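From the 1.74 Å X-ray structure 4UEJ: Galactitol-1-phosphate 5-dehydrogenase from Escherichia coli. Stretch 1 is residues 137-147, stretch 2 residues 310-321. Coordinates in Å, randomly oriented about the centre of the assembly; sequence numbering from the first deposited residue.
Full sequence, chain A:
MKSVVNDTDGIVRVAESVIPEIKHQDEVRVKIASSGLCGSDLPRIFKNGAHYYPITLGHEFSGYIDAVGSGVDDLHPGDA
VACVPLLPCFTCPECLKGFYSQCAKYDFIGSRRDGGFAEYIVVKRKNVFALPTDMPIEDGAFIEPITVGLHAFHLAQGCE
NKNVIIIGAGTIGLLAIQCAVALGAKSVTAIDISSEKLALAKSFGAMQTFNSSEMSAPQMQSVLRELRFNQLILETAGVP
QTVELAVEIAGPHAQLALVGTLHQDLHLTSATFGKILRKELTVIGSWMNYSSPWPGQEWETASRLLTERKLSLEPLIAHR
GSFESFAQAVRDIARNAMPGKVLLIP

Stretch 1 (137-147) IEDGAFIEPIT
Stretch 2, residues 310-321: KLSLEPLIAHRG

Residues 137-141 keep helical phi/psi angles and i to i+3 backbone bonds, such as Phe142 N to Asp139 O (3.0 Å); residues 143-147 are helix, which continues later in the chain, with Ile146 N to Phe142 O at 3.0 Å. Stretch 2 is extended at Leu311 and Ser312, makes a 3-10 turn at 314-316, and continues as strand 317-321, kinked at Ala318 (-99/-26). The register pairs Asp139 with Leu313 (CA to CA 7.3 Å) and Ile146 with Leu311 (9.4 Å), so the chains run in opposite senses. No backbone hydrogen bonds join them.

The apolar contact centres on Phe142 (chi1 m, chi2 87°). Leu313 (m, t) lays CB over one ring face; its CD1 lies 3.7 Å from Phe142 CD1 and 3.6 Å from Asp139 CB. Ile317 (m, t) meets the edge, CG1 to Phe142 CZ 3.7 Å. Ile146 CD1 touches Leu311 CD1 at 3.5 Å, both m, t. Phe142, Ile146 and Leu313 are buried, where apolar side chains fill space without stranding polar atoms.

Glu138 (t, t, chi3 -65°) and Arg320 (m, t, t, chi4 85°) pair opposite charges in a two-pronged salt bridge: NE to OE1 2.8 Å, nearly linear, and NH2 to OE2 a very short 2.5 Å. Glu314 (t, p, chi3 37°) shares the cation: Arg320 NH2 to Glu314 OE1 2.6 Å, Arg320 NH1 to Glu314 OE2 3.0 Å. Glu138 OE2 and Glu314 OE1 thus sit 4.3 Å apart.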

# COMPACT_ATOMS: atom_id res chain seq x y z
N ILE A 137 37.48 -8.46 -0.93
CA ILE A 137 36.91 -8.17 0.37
C ILE A 137 36.14 -6.85 0.36
O ILE A 137 35.11 -6.72 1.01
CB ILE A 137 38.00 -8.15 1.47
CG1 ILE A 137 37.36 -8.06 2.86
CG2 ILE A 137 39.01 -7.03 1.24
CD1 ILE A 137 36.49 -9.24 3.18
N GLU A 138 36.63 -5.89 -0.42
CA GLU A 138 35.97 -4.60 -0.56
C GLU A 138 34.54 -4.76 -1.03
O GLU A 138 33.65 -4.02 -0.59
CB GLU A 138 36.74 -3.69 -1.52
CG GLU A 138 36.07 -2.34 -1.77
CD GLU A 138 36.87 -1.44 -2.70
OE1 GLU A 138 38.00 -1.04 -2.32
OE2 GLU A 138 36.38 -1.13 -3.81
N ASP A 139 34.29 -5.74 -1.91
CA ASP A 139 32.94 -5.96 -2.44
C ASP A 139 31.96 -6.34 -1.35
O ASP A 139 30.75 -6.19 -1.51
CB ASP A 139 32.91 -7.06 -3.50
CG ASP A 139 33.70 -6.71 -4.74
OD1 ASP A 139 34.34 -5.63 -4.77
OD2 ASP A 139 33.67 -7.53 -5.69
N GLY A 140 32.48 -6.87 -0.25
CA GLY A 140 31.63 -7.36 0.82
C GLY A 140 30.86 -6.25 1.49
O GLY A 140 29.78 -6.49 2.06
N ALA A 141 31.40 -5.04 1.43
CA ALA A 141 30.72 -3.89 2.03
C ALA A 141 29.46 -3.51 1.27
O ALA A 141 28.68 -2.67 1.73
CB ALA A 141 31.65 -2.69 2.09
N PHE A 142 29.22 -4.14 0.13
CA PHE A 142 28.04 -3.79 -0.66
C PHE A 142 26.92 -4.79 -0.50
O PHE A 142 25.82 -4.56 -1.00
CB PHE A 142 28.40 -3.65 -2.14
CG PHE A 142 29.11 -2.37 -2.47
CD1 PHE A 142 30.48 -2.28 -2.35
CD2 PHE A 142 28.40 -1.25 -2.86
CE1 PHE A 142 31.15 -1.10 -2.65
CE2 PHE A 142 29.06 -0.06 -3.16
CZ PHE A 142 30.43 0.01 -3.04
N ILE A 143 27.19 -5.89 0.19
CA ILE A 143 26.16 -6.92 0.32
C ILE A 143 24.92 -6.41 1.05
O ILE A 143 23.81 -6.64 0.59
CB ILE A 143 26.70 -8.15 1.04
CG1 ILE A 143 27.75 -8.82 0.16
CG2 ILE A 143 25.57 -9.14 1.35
CD1 ILE A 143 28.13 -10.18 0.65
N GLU A 144 25.12 -5.72 2.17
CA GLU A 144 24.01 -5.18 2.93
C GLU A 144 23.15 -4.21 2.07
O GLU A 144 21.92 -4.39 2.00
CB GLU A 144 24.53 -4.53 4.22
CG GLU A 144 23.48 -4.36 5.30
CD GLU A 144 22.69 -3.09 5.16
OE1 GLU A 144 23.04 -2.27 4.29
OE2 GLU A 144 21.70 -2.92 5.90
N PRO A 145 23.77 -3.23 1.39
CA PRO A 145 22.90 -2.37 0.58
C PRO A 145 22.25 -3.09 -0.63
O PRO A 145 21.12 -2.71 -1.00
CB PRO A 145 23.84 -1.23 0.12
CG PRO A 145 25.22 -1.71 0.39
CD PRO A 145 25.11 -2.62 1.58
N ILE A 146 22.88 -4.12 -1.18
CA ILE A 146 22.23 -4.93 -2.21
C ILE A 146 20.96 -5.56 -1.66
O ILE A 146 19.90 -5.54 -2.30
CB ILE A 146 23.14 -6.03 -2.73
CG1 ILE A 146 24.28 -5.40 -3.52
CG2 ILE A 146 22.38 -6.99 -3.66
CD1 ILE A 146 25.39 -6.37 -3.76
N THR A 147 21.05 -6.10 -0.45
CA THR A 147 19.90 -6.81 0.09
C THR A 147 18.71 -5.91 0.37
O THR A 147 17.61 -6.40 0.48
CB THR A 147 20.22 -7.58 1.39
OG1 THR A 147 20.59 -6.67 2.43
CG2 THR A 147 21.33 -8.62 1.13
N LYS A 310 27.16 -10.30 -12.09
CA LYS A 310 25.93 -9.68 -12.58
C LYS A 310 25.78 -8.28 -12.02
O LYS A 310 24.92 -7.51 -12.45
CB LYS A 310 24.71 -10.52 -12.21
CG LYS A 310 24.84 -12.00 -12.47
CD LYS A 310 24.61 -12.35 -13.91
CE LYS A 310 23.34 -13.18 -14.08
NZ LYS A 310 23.41 -14.53 -13.43
N LEU A 311 26.60 -7.95 -11.02
CA LEU A 311 26.54 -6.63 -10.41
C LEU A 311 27.85 -5.90 -10.65
O LEU A 311 28.91 -6.52 -10.77
CB LEU A 311 26.25 -6.75 -8.90
CG LEU A 311 24.99 -7.51 -8.49
CD1 LEU A 311 24.70 -7.32 -7.01
CD2 LEU A 311 23.77 -7.07 -9.30
N SER A 312 27.78 -4.58 -10.74
CA SER A 312 28.98 -3.79 -10.96
C SER A 312 29.12 -2.74 -9.86
O SER A 312 28.29 -1.85 -9.76
CB SER A 312 28.92 -3.15 -12.35
OG SER A 312 30.04 -2.33 -12.59
N LEU A 313 30.16 -2.84 -9.05
CA LEU A 313 30.29 -1.96 -7.89
C LEU A 313 31.23 -0.78 -8.11
O LEU A 313 31.00 0.31 -7.60
CB LEU A 313 30.77 -2.75 -6.67
CG LEU A 313 30.02 -4.04 -6.35
CD1 LEU A 313 30.68 -4.73 -5.16
CD2 LEU A 313 28.54 -3.73 -6.08
N GLU A 314 32.30 -1.00 -8.87
CA GLU A 314 33.29 0.06 -9.04
C GLU A 314 32.70 1.43 -9.44
O GLU A 314 33.09 2.45 -8.88
CB GLU A 314 34.36 -0.37 -10.07
CG GLU A 314 35.58 0.53 -10.08
CD GLU A 314 36.24 0.63 -8.71
OE1 GLU A 314 36.28 -0.39 -8.00
OE2 GLU A 314 36.70 1.73 -8.36
N PRO A 315 31.74 1.46 -10.40
CA PRO A 315 31.25 2.79 -10.80
C PRO A 315 30.50 3.51 -9.70
O PRO A 315 30.32 4.71 -9.79
CB PRO A 315 30.31 2.49 -11.97
CG PRO A 315 30.60 1.09 -12.39
CD PRO A 315 31.13 0.38 -11.20
N LEU A 316 30.06 2.77 -8.68
CA LEU A 316 29.28 3.35 -7.60
C LEU A 316 30.14 4.14 -6.61
O LEU A 316 29.62 4.96 -5.86
CB LEU A 316 28.54 2.25 -6.83
CG LEU A 316 27.61 1.36 -7.66
CD1 LEU A 316 27.04 0.24 -6.81
CD2 LEU A 316 26.51 2.20 -8.26
N ILE A 317 31.44 3.88 -6.62
CA ILE A 317 32.30 4.39 -5.56
C ILE A 317 32.84 5.77 -5.89
O ILE A 317 33.48 5.97 -6.93
CB ILE A 317 33.47 3.41 -5.28
CG1 ILE A 317 32.92 2.05 -4.84
CG2 ILE A 317 34.38 3.97 -4.21
CD1 ILE A 317 33.90 0.91 -4.89
N ALA A 318 32.57 6.72 -5.00
CA ALA A 318 33.02 8.10 -5.19
C ALA A 318 34.29 8.38 -4.41
O ALA A 318 35.08 9.26 -4.78
CB ALA A 318 31.92 9.08 -4.79
N HIS A 319 34.49 7.65 -3.32
CA HIS A 319 35.63 7.92 -2.46
C HIS A 319 36.15 6.66 -1.78
O HIS A 319 35.37 5.87 -1.24
CB HIS A 319 35.27 8.96 -1.42
CG HIS A 319 36.43 9.42 -0.59
ND1 HIS A 319 37.28 10.43 -1.00
CD2 HIS A 319 36.88 9.01 0.61
CE1 HIS A 319 38.21 10.62 -0.08
NE2 HIS A 319 37.99 9.77 0.91
N ARG A 320 37.47 6.49 -1.82
CA ARG A 320 38.16 5.49 -1.01
C ARG A 320 39.18 6.23 -0.17
O ARG A 320 39.93 7.08 -0.68
CB ARG A 320 38.88 4.45 -1.87
CG ARG A 320 38.01 3.35 -2.46
CD ARG A 320 38.91 2.33 -3.15
NE ARG A 320 38.19 1.27 -3.84
CZ ARG A 320 37.71 1.38 -5.08
NH1 ARG A 320 37.87 2.51 -5.76
NH2 ARG A 320 37.08 0.36 -5.64
N GLY A 321 39.23 5.92 1.11
CA GLY A 321 40.22 6.54 1.97
C GLY A 321 40.24 5.96 3.36
O GLY A 321 39.29 5.31 3.79